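Local coordinates for protein Non-ribosomal peptide synthetase (Methanobrevibacter ruminantium, PDB 6VTJ) that carries a peptidyl carrier domain joined to a reductase domain and probably releases the thioester-bound peptide by NAD(P)H-dependent reduction, at residues Leu124-Val129 against Gly372-Ser377. Numbering follows the deposited sequence.
Sequences LELGNV and GILALS
Leu126 reaches out of the irregular chain 124-129 to place its two methyls on separate residues of the segment 372-377, a small example of how one branched side chain can seat a loop on a helix. The contact is apolar. CD1 of Leu126 lies 3.7 Å from CB of Ser377. CD2 of Leu126 meets CD2 of Leu374 at 4.1 Å, and the two leucine side chains run at a slant to each other. The CB of Leu126 points toward the segment 372-377, and with CG anti to the backbone N (chi1 -165°) both methyls reach it. Leu374 leaves its helix at a tangent, and only its far end swings in to the meeting point. Phe146 and Glu145 of helix 137-149 touch Leu126 and Leu374 respectively and extend the packing. In the Rossmann-type reductase domain, the segment 124-129 leads into strand 129-132 of the mostly parallel sheet, and helix 366-376 packs against that sheet, Ile373 touching Ile256 of strand 252-258 and Ile316 of strand 313-322. Between the two segments the contact relies on no polar bond. Ser377 presents its methylene to Leu126 and spends its hydroxyl within 372-377: OG of Ser377 donates to O of Ile373 at 2.7 Å, from above the carbonyl plane (36° out of it). N of Ser377 reaches O of Ile373 at 3.0 Å from the opposite face of its plane, so two bonds grip this carbonyl and the hydroxyl of this buried serine has its acceptor one turn back. Across the wider interface, a backbone hydrogen bond between Leu124 and Lys378 ties the loop to the chain just beyond Ser377.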
# COMPACT_ATOMS: atom_id res chain seq x y z
N LEU A 124 14.92 22.35 5.28
CA LEU A 124 15.37 21.73 6.51
C LEU A 124 16.50 20.75 6.20
O LEU A 124 16.63 20.27 5.07
CB LEU A 124 14.21 21.00 7.20
CG LEU A 124 12.89 21.78 7.40
CD1 LEU A 124 11.75 20.85 7.85
CD2 LEU A 124 13.07 22.94 8.39
N GLU A 125 17.34 20.47 7.19
CA GLU A 125 18.41 19.50 6.99
C GLU A 125 17.93 18.11 7.35
O GLU A 125 17.22 17.92 8.34
CB GLU A 125 19.64 19.86 7.83
CG GLU A 125 20.51 20.94 7.22
CD GLU A 125 21.55 21.47 8.21
OE1 GLU A 125 21.29 21.39 9.43
OE2 GLU A 125 22.61 21.96 7.76
N LEU A 126 18.31 17.12 6.53
CA LEU A 126 17.96 15.74 6.83
C LEU A 126 18.69 15.23 8.07
O LEU A 126 18.06 14.72 9.00
CB LEU A 126 18.26 14.86 5.62
CG LEU A 126 17.67 13.46 5.56
CD1 LEU A 126 16.18 13.55 5.51
CD2 LEU A 126 18.19 12.73 4.34
N GLY A 127 20.01 15.37 8.10
CA GLY A 127 20.74 14.92 9.28
C GLY A 127 20.82 13.40 9.35
O GLY A 127 20.81 12.70 8.33
N ASN A 128 20.90 12.89 10.57
CA ASN A 128 20.89 11.45 10.78
C ASN A 128 19.45 10.95 10.84
O ASN A 128 18.59 11.56 11.47
CB ASN A 128 21.61 11.09 12.07
CG ASN A 128 23.03 11.60 12.10
OD1 ASN A 128 23.72 11.65 11.08
ND2 ASN A 128 23.47 12.01 13.28
N VAL A 129 19.21 9.79 10.23
CA VAL A 129 17.85 9.30 10.03
C VAL A 129 17.62 8.05 10.87
O VAL A 129 18.49 7.18 10.94
CB VAL A 129 17.60 9.01 8.54
CG1 VAL A 129 16.37 8.09 8.34
CG2 VAL A 129 17.46 10.34 7.79
N GLY A 372 12.75 10.69 -4.21
CA GLY A 372 11.79 11.75 -3.96
C GLY A 372 11.43 11.90 -2.49
O GLY A 372 11.14 13.01 -2.03
N ILE A 373 11.44 10.79 -1.74
CA ILE A 373 11.18 10.87 -0.30
C ILE A 373 12.31 11.63 0.37
O ILE A 373 12.08 12.52 1.20
CB ILE A 373 11.01 9.46 0.29
CG1 ILE A 373 9.61 8.94 -0.04
CG2 ILE A 373 11.23 9.47 1.80
CD1 ILE A 373 9.51 7.43 0.04
N LEU A 374 13.55 11.30 -0.00
CA LEU A 374 14.68 12.00 0.58
C LEU A 374 14.67 13.48 0.22
O LEU A 374 15.03 14.32 1.05
CB LEU A 374 15.98 11.35 0.13
CG LEU A 374 16.19 9.97 0.74
CD1 LEU A 374 17.59 9.46 0.42
CD2 LEU A 374 15.95 9.99 2.25
N ALA A 375 14.25 13.83 -1.00
CA ALA A 375 14.21 15.25 -1.37
C ALA A 375 13.11 15.99 -0.62
O ALA A 375 13.32 17.10 -0.12
CB ALA A 375 14.02 15.42 -2.88
N LEU A 376 11.91 15.41 -0.58
CA LEU A 376 10.79 16.09 0.06
C LEU A 376 10.98 16.21 1.57
O LEU A 376 10.40 17.12 2.17
CB LEU A 376 9.48 15.37 -0.27
CG LEU A 376 9.17 15.41 -1.77
CD1 LEU A 376 8.04 14.44 -2.16
CD2 LEU A 376 8.85 16.83 -2.24
N SER A 377 11.80 15.34 2.18
CA SER A 377 12.03 15.46 3.62
C SER A 377 12.76 16.75 3.98
O SER A 377 12.69 17.17 5.14
CB SER A 377 12.80 14.24 4.11
OG SER A 377 12.07 13.03 3.85